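Fibronectin-binding protein BBK32 (Borrelia burgdorferi, PDB 6N1L) binds fibronectin and helps the Lyme disease spirochete evade the classical complement pathway, probably by binding and inhibiting the protease C1r. Local coordinates at residues A[34-37]-A[38-42]; A[67-70]-A[71-75]; A[117-121]-A[122-126]; A[110-113]-A[114-117]. All coordinates share one frame; numbering follows the deposited sequence.

Contact 1: residues A[34-37]-A[38-42]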
loop_
_atom_site.group_PDB
_atom_site.type_symbol
_atom_site.label_atom_id
_atom_site.label_comp_id
_atom_site.label_asym_id
_atom_site.label_seq_id
_atom_site.Cartn_x
_atom_site.Cartn_y
_atom_site.Cartn_z
ATOM N N TYR A 34 -8.599 -4.284 2.970
ATOM C CA TYR A 34 -9.781 -3.457 2.776
ATOM C C TYR A 34 -10.940 -4.265 2.195
ATOM O O TYR A 34 -12.073 -4.156 2.672
ATOM C CB TYR A 34 -9.423 -2.289 1.868
ATOM C CG TYR A 34 -10.616 -1.553 1.327
ATOM C CD1 TYR A 34 -11.379 -0.736 2.144
ATOM C CD2 TYR A 34 -10.960 -1.661 -0.017
ATOM C CE1 TYR A 34 -12.487 -0.047 1.635
ATOM C CE2 TYR A 34 -12.052 -0.981 -0.531
ATOM C CZ TYR A 34 -12.805 -0.179 0.296
ATOM O OH TYR A 34 -13.891 0.494 -0.223
ATOM N N THR A 35 -10.668 -5.110 1.200
ATOM C CA THR A 35 -11.747 -5.886 0.583
ATOM C C THR A 35 -12.393 -6.820 1.599
ATOM O O THR A 35 -13.628 -6.895 1.713
ATOM C CB THR A 35 -11.198 -6.681 -0.597
ATOM O OG1 THR A 35 -10.765 -5.760 -1.617
ATOM C CG2 THR A 35 -12.271 -7.601 -1.172
ATOM N N LEU A 36 -11.560 -7.510 2.375
ATOM C CA LEU A 36 -12.056 -8.433 3.391
ATOM C C LEU A 36 -12.837 -7.698 4.473
ATOM O O LEU A 36 -13.933 -8.130 4.862
ATOM C CB LEU A 36 -10.883 -9.217 3.989
ATOM C CG LEU A 36 -11.304 -10.370 4.915
ATOM C CD1 LEU A 36 -12.053 -11.385 4.110
ATOM C CD2 LEU A 36 -10.057 -11.009 5.548
ATOM N N PHE A 37 -12.283 -6.592 4.988
ATOM C CA PHE A 37 -12.972 -5.763 5.972
ATOM C C PHE A 37 -14.353 -5.367 5.455
ATOM O O PHE A 37 -15.366 -5.542 6.143
ATOM C CB PHE A 37 -12.096 -4.535 6.264
ATOM C CG PHE A 37 -12.526 -3.674 7.419
ATOM C CD1 PHE A 37 -13.416 -4.110 8.379
ATOM C CD2 PHE A 37 -11.997 -2.399 7.545
ATOM C CE1 PHE A 37 -13.775 -3.286 9.427
ATOM C CE2 PHE A 37 -12.354 -1.573 8.588
ATOM C CZ PHE A 37 -13.240 -2.019 9.536
ATOM N N SER A 38 -14.405 -4.882 4.205
ATOM C CA SER A 38 -15.674 -4.484 3.594
ATOM C C SER A 38 -16.707 -5.605 3.618
ATOM O O SER A 38 -17.880 -5.366 3.941
ATOM C CB SER A 38 -15.442 -4.022 2.153
ATOM O OG SER A 38 -14.618 -2.872 2.124
ATOM N N THR A 39 -16.296 -6.836 3.300
ATOM C CA THR A 39 -17.257 -7.935 3.275
ATOM C C THR A 39 -17.790 -8.264 4.667
ATOM O O THR A 39 -18.960 -8.641 4.795
ATOM C CB THR A 39 -16.667 -9.194 2.626
ATOM O OG1 THR A 39 -15.629 -9.767 3.435
ATOM C CG2 THR A 39 -16.124 -8.875 1.236
ATOM N N LYS A 40 -16.966 -8.123 5.713
ATOM C CA LYS A 40 -17.460 -8.370 7.069
ATOM C C LYS A 40 -18.501 -7.337 7.474
ATOM O O LYS A 40 -19.483 -7.665 8.156
ATOM C CB LYS A 40 -16.309 -8.356 8.078
ATOM C CG LYS A 40 -15.177 -9.302 7.817
ATOM C CD LYS A 40 -15.632 -10.707 7.508
ATOM C CE LYS A 40 -14.443 -11.584 7.223
ATOM N NZ LYS A 40 -14.852 -12.948 6.872
ATOM N N LEU A 41 -18.283 -6.074 7.094
ATOM C CA LEU A 41 -19.238 -5.019 7.391
ATOM C C LEU A 41 -20.537 -5.243 6.635
ATOM O O LEU A 41 -21.628 -5.017 7.176
ATOM C CB LEU A 41 -18.640 -3.651 7.041
ATOM C CG LEU A 41 -17.400 -3.248 7.854
ATOM C CD1 LEU A 41 -16.750 -2.000 7.269
ATOM C CD2 LEU A 41 -17.724 -3.029 9.328
ATOM N N THR A 42 -20.435 -5.705 5.384
ATOM C CA THR A 42 -21.631 -6.041 4.619
ATOM C C THR A 42 -22.369 -7.217 5.244
ATOM O O THR A 42 -23.590 -7.163 5.440
ATOM C CB THR A 42 -21.254 -6.352 3.171
ATOM O OG1 THR A 42 -20.826 -5.148 2.524
ATOM C CG2 THR A 42 -22.447 -6.934 2.428
#
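Ser-38 OG sits over one face of the Tyr-34 ring, displaced toward its rim, with Tyr-34 CE1 the ring atom closest to it at 3.6 Å. One turn on, the Phe-37 ring takes the CD1 methyl of Leu-41 over a face: CD1 stands 4.1 Å from the ring centroid and 20° off the ring normal, a CH-pi contact. Beyond the two segments, Phe-37 also stacks with Phe-64 and forms an edge-to-face pair with Tyr-123.

Both groups lie along consecutive turns of helix 9-44, and here side chains share the backbone acceptors. Ser-38 N donates to Tyr-34 O at 2.9 Å in the usual helical manner. The hydroxyl of the same residue adds a second bond, Ser-38 OG to Tyr-34 O at 2.9 Å, lying 39° out of the carbonyl plane and on the opposite face from the amide. Leu-36 O is likewise gripped twice, by Lys-40 N at 3.2 Å and by Thr-39 OG1 at 2.8 Å. The threonine reaches it because OG1 is set between its own backbone N and carbonyl carbon (chi1 68°). Lys-40 bends at chi2, which brings its CE to 3.9 Å from Leu-36 CD1, while its NZ forms a salt bridge with Glu-60.

Ser-38 OG is hydrogen-bonded to Tyr-123 OH as well as to Tyr-34 O. The hydroxyl therefore links a backbone carbonyl of helix 9-44 to helix 122-147, and these two partners would restrict its rotation beside the tyrosine ring.

Contact 2: residues A[67-70]-A[71-75]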
loop_
_atom_site.group_PDB
_atom_site.type_symbol
_atom_site.label_atom_id
_atom_site.label_comp_id
_atom_site.label_asym_id
_atom_site.label_seq_id
_atom_site.Cartn_x
_atom_site.Cartn_y
_atom_site.Cartn_z
ATOM N N GLU A 67 -3.611 -0.208 13.898
ATOM C CA GLU A 67 -2.203 -0.565 14.035
ATOM C C GLU A 67 -1.721 -1.391 12.848
ATOM O O GLU A 67 -0.624 -1.159 12.326
ATOM C CB GLU A 67 -1.982 -1.331 15.342
ATOM C CG GLU A 67 -2.041 -0.462 16.598
ATOM C CD GLU A 67 -3.457 -0.270 17.141
ATOM O OE1 GLU A 67 -4.435 -0.664 16.464
ATOM O OE2 GLU A 67 -3.589 0.278 18.259
ATOM N N ASP A 68 -2.526 -2.364 12.410
ATOM C CA ASP A 68 -2.135 -3.210 11.289
ATOM C C ASP A 68 -2.044 -2.402 9.997
ATOM O O ASP A 68 -1.129 -2.612 9.186
ATOM C CB ASP A 68 -3.126 -4.362 11.144
ATOM C CG ASP A 68 -2.894 -5.194 9.907
ATOM O OD1 ASP A 68 -1.844 -5.874 9.820
ATOM O OD2 ASP A 68 -3.777 -5.177 9.013
ATOM N N LEU A 69 -2.996 -1.492 9.782
ATOM C CA LEU A 69 -2.927 -0.620 8.611
ATOM C C LEU A 69 -1.682 0.257 8.669
ATOM O O LEU A 69 -0.987 0.445 7.654
ATOM C CB LEU A 69 -4.193 0.234 8.513
ATOM C CG LEU A 69 -4.238 1.311 7.416
ATOM C CD1 LEU A 69 -4.085 0.671 6.043
ATOM C CD2 LEU A 69 -5.504 2.164 7.468
ATOM N N GLU A 70 -1.369 0.780 9.857
ATOM C CA GLU A 70 -0.209 1.665 9.978
ATOM C C GLU A 70 1.091 0.887 9.803
ATOM O O GLU A 70 2.047 1.393 9.186
ATOM C CB GLU A 70 -0.263 2.406 11.319
ATOM C CG GLU A 70 -0.866 3.807 11.208
ATOM C CD GLU A 70 -1.461 4.336 12.511
ATOM O OE1 GLU A 70 -1.459 3.593 13.515
ATOM O OE2 GLU A 70 -1.929 5.501 12.530
ATOM N N LYS A 71 1.135 -0.353 10.308
ATOM C CA LYS A 71 2.287 -1.222 10.084
ATOM C C LYS A 71 2.503 -1.473 8.601
ATOM O O LYS A 71 3.620 -1.327 8.090
ATOM C CB LYS A 71 2.099 -2.547 10.818
ATOM C CG LYS A 71 3.290 -3.483 10.741
ATOM C CD LYS A 71 4.556 -2.778 11.212
ATOM C CE LYS A 71 5.564 -3.753 11.806
ATOM N NZ LYS A 71 6.813 -3.830 10.979
ATOM N N ASN A 72 1.437 -1.841 7.884
ATOM C CA ASN A 72 1.558 -2.062 6.448
ATOM C C ASN A 72 2.018 -0.794 5.724
ATOM O O ASN A 72 2.782 -0.873 4.754
ATOM C CB ASN A 72 0.227 -2.555 5.879
ATOM C CG ASN A 72 -0.068 -4.001 6.249
ATOM O OD1 ASN A 72 0.828 -4.755 6.626
ATOM N ND2 ASN A 72 -1.330 -4.392 6.135
ATOM N N PHE A 73 1.567 0.382 6.168
ATOM C CA PHE A 73 2.029 1.603 5.500
ATOM C C PHE A 73 3.488 1.896 5.831
ATOM O O PHE A 73 4.235 2.389 4.977
ATOM C CB PHE A 73 1.145 2.800 5.843
ATOM C CG PHE A 73 0.137 3.113 4.769
ATOM C CD1 PHE A 73 -1.092 2.475 4.752
ATOM C CD2 PHE A 73 0.437 4.000 3.746
ATOM C CE1 PHE A 73 -2.018 2.735 3.736
ATOM C CE2 PHE A 73 -0.471 4.259 2.737
ATOM C CZ PHE A 73 -1.709 3.636 2.734
ATOM N N LYS A 74 3.927 1.593 7.051
ATOM C CA LYS A 74 5.352 1.769 7.337
ATOM C C LYS A 74 6.195 0.806 6.519
ATOM O O LYS A 74 7.263 1.185 6.017
ATOM C CB LYS A 74 5.630 1.618 8.832
ATOM C CG LYS A 74 5.310 2.895 9.613
ATOM C CD LYS A 74 5.751 4.155 8.838
ATOM C CE LYS A 74 5.495 5.443 9.628
ATOM N NZ LYS A 74 6.019 6.685 8.951
ATOM N N THR A 75 5.731 -0.437 6.352
ATOM C CA THR A 75 6.425 -1.382 5.485
ATOM C C THR A 75 6.509 -0.838 4.057
ATOM O O THR A 75 7.573 -0.862 3.426
ATOM C CB THR A 75 5.715 -2.733 5.494
ATOM O OG1 THR A 75 5.784 -3.320 6.806
ATOM C CG2 THR A 75 6.332 -3.673 4.481
HETATM O O HOH W 1 -3.804 -3.373 6.289
HETATM O O HOH W 2 -3.232 -6.729 6.771
#
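Two successive turns of helix 66-87 meet here, with Leu-69 preceding Phe-73 and Asp-68 preceding Asn-72, each by one turn of four residues. Leu-69 and Phe-73 run alongside each other and point the same way, and Leu-69 CD1 lies 3.7 Å from Phe-73 CE1. The carbonyl oxygen Leu-69 O approaches the ring edge in its plane, 3.5 Å from Phe-73 CD1, and also accepts the straightforward helical bond from Phe-73 N at 3.0 Å.

This apolar side belongs to the core of the helical bundle: Leu-69 and Phe-73 both touch Ile-30 of helix 9-44 and Ile-116 of helix 93-117, and Phe-73 goes on to meet Ile-129 and Ile-133 of helix 122-147.

The polar pair works through solvent. Asp-68 OD2 and Asn-72 ND2 are 3.9 Å apart, too far for a direct bond, and the carboxylate and amide planes are turned 74° against each other. Two waters span the gap, each donating to OD2 and accepting from ND2. The first is 2.7 Å from Asn-72 ND2, and the second is 2.8 Å from Asp-68 OD2. With CG set beside its own backbone N (chi1 -74°), Asn-72 holds its amide over the preceding turn, where ND2 meets both waters.

Contact 3: residues A[117-121]-A[122-126]; sequences KEQSN and LYEAY
Asn-121 is the N-cap of helix 122-147, its side-chain OD1 accepting a hydrogen bond from Glu-124 N. The bond is 2.9 Å long with an N-H...O angle of 154°, and the donor arrives in the plane of the amide and on a lone pair of OD1. Separately, Ala-125 N donates to Asn-121 O at 2.9 Å, the first i to i+4 backbone bond of the helix. The side chain can bend back over the turn because CG lies opposite the backbone N (chi1 -179°).

Van der Waals contacts surround the cap. Glu-124 CG rests 3.2 Å from Asn-121 OD1, and Tyr-123 CB comes to 3.6 Å from the same oxygen. On the loop side, Gln-119 CB lies 4.0 Å from Ala-125 CB, and the amide oxygen Gln-119 OE1 meets the CB methylene of Glu-124 at 3.6 Å. The Gln-119 side chain thus packs the loop against Glu-124 and Ala-125.

Polar ends reach other partners: Glu-124 OE2 forms a salt bridge with Lys-127, and Tyr-123 OH bonds to Ser-38 of helix 9-44. The N-cap arrangement implies that Asn-121 OD1 supplies an acceptor in place of the i-4 helical carbonyl that a residue in the first turn lacks; its partial negative charge would probably also suit the positive end of the helix dipole.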
loop_
_atom_site.group_PDB
_atom_site.type_symbol
_atom_site.label_atom_id
_atom_site.label_comp_id
_atom_site.label_asym_id
_atom_site.label_seq_id
_atom_site.Cartn_x
_atom_site.Cartn_y
_atom_site.Cartn_z
ATOM N N LYS A 117 -3.866 9.139 9.945
ATOM C CA LYS A 117 -3.816 9.582 11.336
ATOM C C LYS A 117 -5.025 10.436 11.701
ATOM O O LYS A 117 -5.535 10.343 12.824
ATOM C CB LYS A 117 -2.521 10.348 11.591
ATOM C CG LYS A 117 -1.351 9.454 11.902
ATOM C CD LYS A 117 -0.046 10.227 11.882
ATOM C CE LYS A 117 1.125 9.302 12.177
ATOM N NZ LYS A 117 2.424 9.962 11.881
ATOM N N GLU A 118 -5.517 11.251 10.771
ATOM C CA GLU A 118 -6.613 12.169 11.061
ATOM C C GLU A 118 -7.999 11.519 10.946
ATOM O O GLU A 118 -9.005 12.244 10.933
ATOM C CB GLU A 118 -6.525 13.399 10.149
ATOM C CG GLU A 118 -6.938 13.166 8.698
ATOM C CD GLU A 118 -6.470 14.282 7.769
ATOM O OE1 GLU A 118 -5.572 15.058 8.169
ATOM O OE2 GLU A 118 -6.991 14.383 6.636
ATOM N N GLN A 119 -8.081 10.191 10.885
ATOM C CA GLN A 119 -9.348 9.475 10.750
ATOM C C GLN A 119 -9.502 8.533 11.939
ATOM O O GLN A 119 -8.788 7.533 12.043
ATOM C CB GLN A 119 -9.405 8.693 9.435
ATOM C CG GLN A 119 -9.571 9.551 8.193
ATOM C CD GLN A 119 -10.966 10.131 8.051
ATOM O OE1 GLN A 119 -11.856 9.833 8.849
ATOM N NE2 GLN A 119 -11.164 10.967 7.030
ATOM N N SER A 120 -10.445 8.843 12.829
ATOM C CA SER A 120 -10.695 7.970 13.971
ATOM C C SER A 120 -11.287 6.634 13.532
ATOM O O SER A 120 -10.953 5.586 14.096
ATOM C CB SER A 120 -11.629 8.670 14.957
ATOM O OG SER A 120 -12.675 9.327 14.260
ATOM N N ASN A 121 -12.159 6.658 12.528
ATOM C CA ASN A 121 -12.864 5.460 12.095
ATOM C C ASN A 121 -11.999 4.664 11.122
ATOM O O ASN A 121 -11.558 5.202 10.102
ATOM C CB ASN A 121 -14.182 5.862 11.441
ATOM C CG ASN A 121 -14.996 4.673 10.992
ATOM O OD1 ASN A 121 -14.877 4.216 9.852
ATOM N ND2 ASN A 121 -15.855 4.177 11.879
ATOM N N LEU A 122 -11.771 3.381 11.433
ATOM C CA LEU A 122 -10.834 2.570 10.651
ATOM C C LEU A 122 -11.306 2.400 9.212
ATOM O O LEU A 122 -10.518 2.535 8.268
ATOM C CB LEU A 122 -10.628 1.201 11.303
ATOM C CG LEU A 122 -9.620 0.317 10.553
ATOM C CD1 LEU A 122 -8.310 1.082 10.317
ATOM C CD2 LEU A 122 -9.344 -1.006 11.258
ATOM N N TYR A 123 -12.587 2.077 9.017
ATOM C CA TYR A 123 -13.077 1.923 7.652
ATOM C C TYR A 123 -12.933 3.222 6.869
ATOM O O TYR A 123 -12.593 3.207 5.679
ATOM C CB TYR A 123 -14.532 1.447 7.644
ATOM C CG TYR A 123 -14.959 0.999 6.267
ATOM C CD1 TYR A 123 -14.385 -0.126 5.683
ATOM C CD2 TYR A 123 -15.893 1.714 5.540
ATOM C CE1 TYR A 123 -14.747 -0.535 4.412
ATOM C CE2 TYR A 123 -16.270 1.308 4.269
ATOM C CZ TYR A 123 -15.691 0.181 3.714
ATOM O OH TYR A 123 -16.050 -0.236 2.452
ATOM N N GLU A 124 -13.184 4.358 7.521
ATOM C CA GLU A 124 -12.992 5.645 6.868
ATOM C C GLU A 124 -11.528 5.878 6.519
ATOM O O GLU A 124 -11.232 6.520 5.507
ATOM C CB GLU A 124 -13.500 6.773 7.765
ATOM C CG GLU A 124 -15.006 6.764 7.982
ATOM C CD GLU A 124 -15.767 6.915 6.683
ATOM O OE1 GLU A 124 -15.477 7.880 5.940
ATOM O OE2 GLU A 124 -16.646 6.070 6.405
ATOM N N ALA A 125 -10.611 5.393 7.356
ATOM C CA ALA A 125 -9.185 5.529 7.061
ATOM C C ALA A 125 -8.822 4.774 5.788
ATOM O O ALA A 125 -8.156 5.319 4.897
ATOM C CB ALA A 125 -8.356 5.036 8.250
ATOM N N TYR A 126 -9.279 3.524 5.672
ATOM C CA TYR A 126 -9.092 2.763 4.437
ATOM C C TYR A 126 -9.702 3.495 3.248
ATOM O O TYR A 126 -9.050 3.671 2.216
ATOM C CB TYR A 126 -9.704 1.360 4.577
ATOM C CG TYR A 126 -8.802 0.325 5.207
ATOM C CD1 TYR A 126 -7.804 -0.316 4.470
ATOM C CD2 TYR A 126 -8.945 -0.020 6.551
ATOM C CE1 TYR A 126 -6.985 -1.264 5.040
ATOM C CE2 TYR A 126 -8.132 -0.969 7.141
ATOM C CZ TYR A 126 -7.145 -1.592 6.389
ATOM O OH TYR A 126 -6.335 -2.520 6.971
#

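Contact 4: residues A[110-113]-A[114-117]; sequences KTLI and AKIK
Plain turn-to-turn packing in the last two turns of helix 93-117 brings the side chains of Thr-111 and Lys-115 together, while Ile-116 packs on the carbonyl of Leu-112. Its frame is a ladder of i to i+4 backbone bonds, among them Lys-115 N to Thr-111 O at 2.9 Å and Ile-116 N to Leu-112 O at 2.9 Å. The last rung is slacker: Lys-117 N lies 3.3 Å from Ile-113 O with an N-H...O angle of 142°, and the same N makes a weak bond of 3.2 Å to Ala-114 O, so the bonding loosens at the last residue before Glu-118 leaves helical geometry.

Among the side chains, Lys-115 lies extended alongside Thr-111, pointing the same way, so that its aliphatic part does the touching: Lys-115 CE is 4.2 Å from Thr-111 CG2. Ile-116 turns its CG1 branch back along the helix, beside its own backbone N (chi1 -71°), which puts CG1 3.3 Å from Leu-112 O.

Helices 66-87 and 122-147 both pack on the apolar side of these turns. Ile-113 packs on Phe-73 of helix 66-87, whereas Leu-112 and Ile-116 each touch both Phe-73 and Ile-129, bridging the two helices. Lys-66 adds a polar tie by donating from NZ to Ile-116 O near the end of the helix.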
loop_
_atom_site.group_PDB
_atom_site.type_symbol
_atom_site.label_atom_id
_atom_site.label_comp_id
_atom_site.label_asym_id
_atom_site.label_seq_id
_atom_site.Cartn_x
_atom_site.Cartn_y
_atom_site.Cartn_z
ATOM N N LYS A 110 3.815 9.507 2.377
ATOM C CA LYS A 110 3.812 10.279 3.611
ATOM C C LYS A 110 2.499 11.028 3.783
ATOM O O LYS A 110 1.975 11.122 4.900
ATOM C CB LYS A 110 5.005 11.233 3.633
ATOM C CG LYS A 110 6.328 10.505 3.877
ATOM C CD LYS A 110 7.504 11.471 3.856
ATOM C CE LYS A 110 8.815 10.709 3.754
ATOM N NZ LYS A 110 9.872 11.522 3.081
ATOM N N THR A 111 1.933 11.531 2.684
ATOM C CA THR A 111 0.642 12.213 2.748
ATOM C C THR A 111 -0.470 11.257 3.167
ATOM O O THR A 111 -1.352 11.619 3.956
ATOM C CB THR A 111 0.318 12.845 1.395
ATOM O OG1 THR A 111 1.305 13.835 1.089
ATOM C CG2 THR A 111 -1.048 13.516 1.419
ATOM N N LEU A 112 -0.436 10.027 2.656
ATOM C CA LEU A 112 -1.436 9.032 3.039
ATOM C C LEU A 112 -1.306 8.636 4.502
ATOM O O LEU A 112 -2.314 8.421 5.184
ATOM C CB LEU A 112 -1.309 7.801 2.138
ATOM C CG LEU A 112 -1.514 8.041 0.639
ATOM C CD1 LEU A 112 -1.399 6.713 -0.121
ATOM C CD2 LEU A 112 -2.865 8.696 0.372
ATOM N N ILE A 113 -0.073 8.499 5.002
ATOM C CA ILE A 113 0.113 8.142 6.405
ATOM C C ILE A 113 -0.439 9.242 7.300
ATOM O O ILE A 113 -1.007 8.971 8.366
ATOM C CB ILE A 113 1.603 7.864 6.684
ATOM C CG1 ILE A 113 1.999 6.528 6.058
ATOM C CG2 ILE A 113 1.898 7.876 8.185
ATOM C CD1 ILE A 113 3.506 6.290 5.965
ATOM N N ALA A 114 -0.310 10.495 6.857
ATOM C CA ALA A 114 -0.894 11.616 7.582
ATOM C C ALA A 114 -2.416 11.595 7.503
ATOM O O ALA A 114 -3.092 11.907 8.492
ATOM C CB ALA A 114 -0.342 12.934 7.035
ATOM N N LYS A 115 -2.974 11.238 6.337
ATOM C CA LYS A 115 -4.427 11.143 6.193
ATOM C C LYS A 115 -5.000 10.064 7.101
ATOM O O LYS A 115 -6.072 10.246 7.689
ATOM C CB LYS A 115 -4.811 10.857 4.738
ATOM C CG LYS A 115 -4.773 12.055 3.815
ATOM C CD LYS A 115 -5.173 11.667 2.397
ATOM C CE LYS A 115 -5.175 12.871 1.477
ATOM N NZ LYS A 115 -5.399 12.471 0.065
ATOM N N ILE A 116 -4.305 8.930 7.222
ATOM C CA ILE A 116 -4.770 7.842 8.080
ATOM C C ILE A 116 -4.805 8.282 9.538
ATOM O O ILE A 116 -5.683 7.861 10.302
ATOM C CB ILE A 116 -3.871 6.604 7.884
ATOM C CG1 ILE A 116 -4.127 5.974 6.517
ATOM C CG2 ILE A 116 -4.069 5.577 8.993
ATOM C CD1 ILE A 116 -3.083 4.957 6.156
ATOM N N LYS A 117 -3.866 9.139 9.945
ATOM C CA LYS A 117 -3.816 9.582 11.336
ATOM C C LYS A 117 -5.025 10.436 11.701
ATOM O O LYS A 117 -5.535 10.343 12.824
ATOM C CB LYS A 117 -2.521 10.348 11.591
ATOM C CG LYS A 117 -1.351 9.454 11.902
ATOM C CD LYS A 117 -0.046 10.227 11.882
ATOM C CE LYS A 117 1.125 9.302 12.177
ATOM N NZ LYS A 117 2.424 9.962 11.881
#

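All four contacts are local, and the packing of the helices connects them in sequence. Contacts 2 and 4, with centres 11 Å apart, meet where Phe-73 CE1 lies 3.5 Å from Ile-116 CD1. Contact 3 follows contact 4 along the chain, shares Lys-117 with it and starts the next helix, 10 Å away between centres. That helix touches contact 2, with Leu-69 CD1 3.6 Å from Tyr-126 CE1, and contact 1, with Leu-41 CD1 3.4 Å from Tyr-123 CD1. Contact 1 does not touch contact 2 or contact 4, whose nearest atoms are about 7 and 11 Å away, so contact 3 links it to the other two.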